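Local coordinates for uncharacterized protein (Bacteroides uniformis, PDB 4K61) that is of unknown function but belongs to the DUF2874 family of putative beta-lactamase-inhibitor-like, PepSY-like proteins, at residues D2-D7 / S29-D34; K43-G48 / L134-F139. All coordinates share one frame; numbering follows the deposited sequence.

Interaction 1 (D2-D7 / S29-D34); sequences DWAPAD and SYYVAD
Pro5 lies over one face of the Tyr31 ring, and this CH-pi contact carries most of the meeting between residues 2-7 and 29-34. The evidence is geometric: Pro5 CD stands 3.7 Å from the centroid of the Tyr31 ring, 26° off the ring normal, so the methylene is above the face but displaced toward the rim. The displacement runs toward the CE1-CZ bond, on the hydroxyl side of the ring, with Pro5 CD 3.4 Å from Tyr31 CE1 and Pro5 CG 3.5 Å from Tyr31 OH. The first torsion of Tyr31 sets this up: CG is anti to the carbonyl carbon (chi1 -59°), while chi2 of -83° turns the ring face to the proline.

A second kind of contact is polar against aromatic. Trp3 O comes to the edge of the same ring, near its plane, 3.5 Å from Tyr31 CD1. That oxygen accepts a hydrogen bond from His26 NE2, and the His26 ring in turn meets both Tyr31 and Trp3 edge-to-face, so one histidine ties the two segments together.

The other apolar contact, from Ala4, is looser. Ala4 CB approaches Tyr31 CD1 at 4.4 Å; the buried Ala4 methyl also rests on Trp24 of strand 23-27. No hydrogen bond joins the two segments directly. Within residues 2-7, Ala4 N donates to Asp2 O (2.8 Å), closing a classic gamma-turn centred on Trp3.

Pro5 occupies the N-cap position of helix 6-15, and Tyr31 also touches Val8 in the first part of that helix. The arrangement is therefore a helix start packed on an antiparallel sheet: the N-terminal lead-in and helix 6-15 lie against one face of the sheet, at strand 30-37, in a chain assigned to the PepSY-like family.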
loop_
_atom_site.group_PDB
_atom_site.type_symbol
_atom_site.label_atom_id
_atom_site.label_comp_id
_atom_site.label_asym_id
_atom_site.label_seq_id
_atom_site.Cartn_x
_atom_site.Cartn_y
_atom_site.Cartn_z
ATOM N N ASP A 2 18.998 17.188 -2.000
ATOM C CA ASP A 2 18.156 16.778 -0.865
ATOM C C ASP A 2 16.941 15.915 -1.211
ATOM O O ASP A 2 16.483 15.856 -2.369
ATOM C CB ASP A 2 17.671 18.005 -0.082
ATOM C CG ASP A 2 18.811 18.888 0.429
ATOM O OD1 ASP A 2 19.763 18.413 1.107
ATOM O OD2 ASP A 2 18.729 20.099 0.158
ATOM N N TRP A 3 16.440 15.251 -0.172
ATOM C CA TRP A 3 15.249 14.382 -0.209
ATOM C C TRP A 3 15.331 13.098 -1.018
ATOM O O TRP A 3 15.074 12.030 -0.450
ATOM C CB TRP A 3 13.975 15.185 -0.528
ATOM C CG TRP A 3 13.531 15.914 0.698
ATOM C CD1 TRP A 3 13.784 17.226 1.028
ATOM C CD2 TRP A 3 12.839 15.342 1.816
ATOM N NE1 TRP A 3 13.267 17.505 2.276
ATOM C CE2 TRP A 3 12.684 16.368 2.782
ATOM C CE3 TRP A 3 12.352 14.057 2.105
ATOM C CZ2 TRP A 3 12.026 16.154 3.999
ATOM C CZ3 TRP A 3 11.696 13.846 3.321
ATOM C CH2 TRP A 3 11.535 14.890 4.244
ATOM N N ALA A 4 15.653 13.181 -2.315
ATOM C CA ALA A 4 15.879 11.989 -3.143
ATOM C C ALA A 4 17.028 12.239 -4.124
ATOM O O ALA A 4 17.051 13.280 -4.767
ATOM C CB ALA A 4 14.631 11.654 -3.894
ATOM N N PRO A 5 18.019 11.315 -4.199
ATOM C CA PRO A 5 19.136 11.480 -5.132
ATOM C C PRO A 5 18.676 11.472 -6.578
ATOM O O PRO A 5 17.602 10.981 -6.869
ATOM C CB PRO A 5 20.038 10.259 -4.876
ATOM C CG PRO A 5 19.481 9.562 -3.716
ATOM C CD PRO A 5 18.090 10.044 -3.469
ATOM N N ALA A 6 19.524 12.008 -7.462
ATOM C CA ALA A 6 19.179 12.166 -8.883
ATOM C C ALA A 6 18.831 10.828 -9.563
ATOM O O ALA A 6 17.854 10.765 -10.308
ATOM C CB ALA A 6 20.289 12.862 -9.625
ATOM N N ASP A 7 19.589 9.763 -9.290
ATOM C CA ASP A 7 19.296 8.453 -9.910
ATOM C C ASP A 7 17.966 7.832 -9.457
ATOM O O ASP A 7 17.303 7.128 -10.228
ATOM C CB ASP A 7 20.424 7.457 -9.687
ATOM C CG ASP A 7 20.624 7.088 -8.216
ATOM O OD1 ASP A 7 20.088 7.771 -7.314
ATOM O OD2 ASP A 7 21.348 6.096 -7.950
ATOM N N SER A 29 14.855 2.207 5.144
ATOM C CA SER A 29 15.926 2.100 4.147
ATOM C C SER A 29 15.593 2.678 2.750
ATOM O O SER A 29 16.401 2.559 1.832
ATOM C CB SER A 29 16.238 0.616 3.950
ATOM O OG SER A 29 17.322 0.477 3.046
ATOM N N TYR A 30 14.404 3.257 2.567
ATOM C CA TYR A 30 13.865 3.535 1.231
ATOM C C TYR A 30 13.464 4.985 1.015
ATOM O O TYR A 30 13.175 5.730 1.968
ATOM C CB TYR A 30 12.621 2.665 1.026
ATOM C CG TYR A 30 12.909 1.213 1.219
ATOM C CD1 TYR A 30 13.538 0.465 0.219
ATOM C CD2 TYR A 30 12.584 0.586 2.411
ATOM C CE1 TYR A 30 13.859 -0.865 0.418
ATOM C CE2 TYR A 30 12.872 -0.753 2.602
ATOM C CZ TYR A 30 13.506 -1.465 1.605
ATOM O OH TYR A 30 13.792 -2.777 1.835
ATOM N N TYR A 31 13.494 5.391 -0.251
ATOM C CA TYR A 31 12.919 6.650 -0.686
ATOM C C TYR A 31 11.527 6.339 -1.149
ATOM O O TYR A 31 11.311 5.376 -1.892
ATOM C CB TYR A 31 13.705 7.210 -1.859
ATOM C CG TYR A 31 15.135 7.449 -1.529
ATOM C CD1 TYR A 31 15.550 8.629 -0.885
ATOM C CD2 TYR A 31 16.095 6.496 -1.811
ATOM C CE1 TYR A 31 16.852 8.827 -0.552
ATOM C CE2 TYR A 31 17.400 6.695 -1.474
ATOM C CZ TYR A 31 17.782 7.864 -0.851
ATOM O OH TYR A 31 19.084 8.074 -0.526
ATOM N N VAL A 32 10.581 7.192 -0.771
ATOM C CA VAL A 32 9.203 6.976 -1.183
ATOM C C VAL A 32 8.734 8.173 -1.971
ATOM O O VAL A 32 8.799 9.319 -1.497
ATOM C CB VAL A 32 8.278 6.748 0.033
ATOM C CG1 VAL A 32 6.834 6.532 -0.439
ATOM C CG2 VAL A 32 8.788 5.581 0.877
ATOM N N ALA A 33 8.277 7.890 -3.203
ATOM C CA ALA A 33 7.628 8.861 -4.058
ATOM C C ALA A 33 6.143 8.742 -3.922
ATOM O O ALA A 33 5.594 7.649 -4.020
ATOM C CB ALA A 33 8.019 8.659 -5.513
ATOM N N ASP A 34 5.494 9.878 -3.671
ATOM C CA ASP A 34 4.057 9.946 -3.585
ATOM C C ASP A 34 3.574 10.900 -4.658
ATOM O O ASP A 34 4.005 12.052 -4.756
ATOM C CB ASP A 34 3.579 10.440 -2.220
ATOM C CG ASP A 34 2.097 10.471 -2.146
ATOM O OD1 ASP A 34 1.488 9.371 -2.214
ATOM O OD2 ASP A 34 1.526 11.563 -2.086
#

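Interaction 2 (K43-G48 / L134-F139); sequences KVWFDG and LGAATF
Trp45 reaches from strand 40-46 to the C-terminal segment 134-139, and its indole makes the direct contacts between them. CB of Trp45 leaves the strand toward residues 134-139, and CG sits beside the backbone N, anti to the carbonyl carbon (chi1 -82°). Beyond CG, the five-membered ring meets Ala136: Ala136 CB is 4.1 Å from Trp45 CD1 and 4.0 Å from Trp45 NE1, approaching the indole obliquely.

Trp45 NE1 has its polar partner in Asp27, whose OD2 accepts its hydrogen bond. The same carboxylate oxygen accepts a bond from Ala136 N, so a single acceptor grips the indole and the backbone of Ala136, in the weakly bonded helical turn at about 136-139. This places the chain's C-terminal end on the antiparallel sheet, on the face away from helix 6-15, since neighbouring Phe46 packs its side chain against that helix instead.

At the six-membered ring, CZ2 of Trp45 comes within 4.0 Å of Leu134 O, again obliquely. That carbonyl is bonded by Gln56 NE2, from strand 52-58, and it also lies in plane at the edge of the Phe139 ring. The indole is further flanked by Val32 on strand 30-37 and by Met54 and Gln56 on strand 52-58.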
loop_
_atom_site.group_PDB
_atom_site.type_symbol
_atom_site.label_atom_id
_atom_site.label_comp_id
_atom_site.label_asym_id
_atom_site.label_seq_id
_atom_site.Cartn_x
_atom_site.Cartn_y
_atom_site.Cartn_z
ATOM N N LYS A 43 2.259 5.274 -4.509
ATOM C CA LYS A 43 3.504 5.375 -3.811
ATOM C C LYS A 43 4.430 4.307 -4.318
ATOM O O LYS A 43 4.029 3.165 -4.573
ATOM C CB LYS A 43 3.338 5.243 -2.286
ATOM C CG LYS A 43 2.739 6.467 -1.621
ATOM C CD LYS A 43 2.532 6.230 -0.130
ATOM C CE LYS A 43 2.065 7.478 0.576
ATOM N NZ LYS A 43 0.658 7.774 0.221
ATOM N N VAL A 44 5.678 4.690 -4.516
ATOM C CA VAL A 44 6.666 3.746 -4.995
ATOM C C VAL A 44 7.899 3.866 -4.096
ATOM O O VAL A 44 8.370 4.975 -3.799
ATOM C CB VAL A 44 7.091 4.003 -6.451
ATOM C CG1 VAL A 44 8.088 2.967 -6.901
ATOM C CG2 VAL A 44 5.909 3.949 -7.400
ATOM N N TRP A 45 8.358 2.713 -3.633
ATOM C CA TRP A 45 9.511 2.608 -2.733
ATOM C C TRP A 45 10.729 2.267 -3.561
ATOM O O TRP A 45 10.675 1.300 -4.351
ATOM C CB TRP A 45 9.310 1.487 -1.691
ATOM C CG TRP A 45 8.475 1.876 -0.487
ATOM C CD1 TRP A 45 8.912 2.070 0.788
ATOM C CD2 TRP A 45 7.059 2.109 -0.461
ATOM N NE1 TRP A 45 7.874 2.431 1.605
ATOM C CE2 TRP A 45 6.719 2.441 0.864
ATOM C CE3 TRP A 45 6.037 2.059 -1.430
ATOM C CZ2 TRP A 45 5.425 2.740 1.242
ATOM C CZ3 TRP A 45 4.740 2.335 -1.034
ATOM C CH2 TRP A 45 4.450 2.689 0.276
ATOM N N PHE A 46 11.830 3.023 -3.346
ATOM C CA PHE A 46 13.086 2.741 -4.026
ATOM C C PHE A 46 14.166 2.468 -3.008
ATOM O O PHE A 46 14.266 3.180 -1.984
ATOM C CB PHE A 46 13.536 3.934 -4.874
ATOM C CG PHE A 46 12.626 4.241 -6.002
ATOM C CD1 PHE A 46 11.545 5.078 -5.802
ATOM C CD2 PHE A 46 12.817 3.673 -7.266
ATOM C CE1 PHE A 46 10.670 5.363 -6.826
ATOM C CE2 PHE A 46 11.919 3.959 -8.305
ATOM C CZ PHE A 46 10.866 4.809 -8.082
ATOM N N ASP A 47 15.006 1.469 -3.297
ATOM C CA ASP A 47 16.185 1.270 -2.468
ATOM C C ASP A 47 17.332 2.239 -2.829
ATOM O O ASP A 47 17.214 3.042 -3.738
ATOM C CB ASP A 47 16.632 -0.217 -2.470
ATOM C CG ASP A 47 17.105 -0.718 -3.841
ATOM O OD1 ASP A 47 17.573 0.089 -4.696
ATOM O OD2 ASP A 47 17.020 -1.972 -4.012
ATOM N N GLY A 48 18.466 2.112 -2.158
ATOM C CA GLY A 48 19.643 2.953 -2.447
ATOM C C GLY A 48 20.233 2.814 -3.842
ATOM O O GLY A 48 20.992 3.681 -4.286
ATOM N N LEU A 134 1.194 0.558 6.549
ATOM C CA LEU A 134 1.485 0.234 5.134
ATOM C C LEU A 134 2.921 0.512 4.744
ATOM O O LEU A 134 3.312 0.308 3.591
ATOM C CB LEU A 134 0.576 1.017 4.192
ATOM C CG LEU A 134 -0.867 0.544 4.215
ATOM C CD1 LEU A 134 -1.707 1.549 3.475
ATOM C CD2 LEU A 134 -0.993 -0.854 3.630
ATOM N N GLY A 135 3.738 0.905 5.722
ATOM C CA GLY A 135 5.144 1.107 5.482
ATOM C C GLY A 135 5.896 -0.153 5.132
ATOM O O GLY A 135 5.399 -1.268 5.243
ATOM N N ALA A 136 7.158 0.050 4.774
ATOM C CA ALA A 136 8.059 -1.008 4.306
ATOM C C ALA A 136 8.243 -2.197 5.269
ATOM O O ALA A 136 8.462 -3.343 4.832
ATOM C CB ALA A 136 9.415 -0.378 4.003
ATOM N N ALA A 137 8.203 -1.919 6.568
ATOM C CA ALA A 137 8.433 -2.948 7.595
ATOM C C ALA A 137 7.406 -4.087 7.502
ATOM O O ALA A 137 7.721 -5.242 7.799
ATOM C CB ALA A 137 8.400 -2.314 8.976
ATOM N N THR A 138 6.200 -3.750 7.053
ATOM C CA THR A 138 5.106 -4.728 6.893
ATOM C C THR A 138 5.392 -5.728 5.797
ATOM O O THR A 138 5.133 -6.924 5.938
ATOM C CB THR A 138 3.815 -3.993 6.589
ATOM O OG1 THR A 138 3.507 -3.159 7.705
ATOM C CG2 THR A 138 2.662 -4.954 6.319
ATOM N N PHE A 139 5.988 -5.259 4.709
ATOM C CA PHE A 139 6.049 -6.073 3.514
ATOM C C PHE A 139 7.415 -6.551 3.110
ATOM O O PHE A 139 7.540 -7.608 2.475
ATOM C CB PHE A 139 5.421 -5.283 2.353
ATOM C CG PHE A 139 3.973 -4.921 2.570
ATOM C CD1 PHE A 139 2.977 -5.883 2.385
ATOM C CD2 PHE A 139 3.614 -3.647 2.964
ATOM C CE1 PHE A 139 1.654 -5.559 2.584
ATOM C CE2 PHE A 139 2.272 -3.297 3.111
ATOM C CZ PHE A 139 1.293 -4.269 2.943
#

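In the fold
Both contacts use the adjacent antiparallel strands 30-37 and 40-46, joined by backbone bonds such as Tyr31 O to Phe46 N (2.8 Å), and their centres lie 11 Å apart. They load opposite faces of the sheet with the two chain ends: interaction 1 brings in the N-terminal lead-in to helix 6-15, interaction 2 the C-terminal segment. Interaction 1 is partly buried, about 17 Å from its centre to the chain centre; interaction 2 is buried, about 9 Å away. Each centres on an aromatic residue without direct hydrogen bonds across its segments, but the outer one rests on proline CH-pi packing, the inner on looser indole contacts reinforced by Asp27.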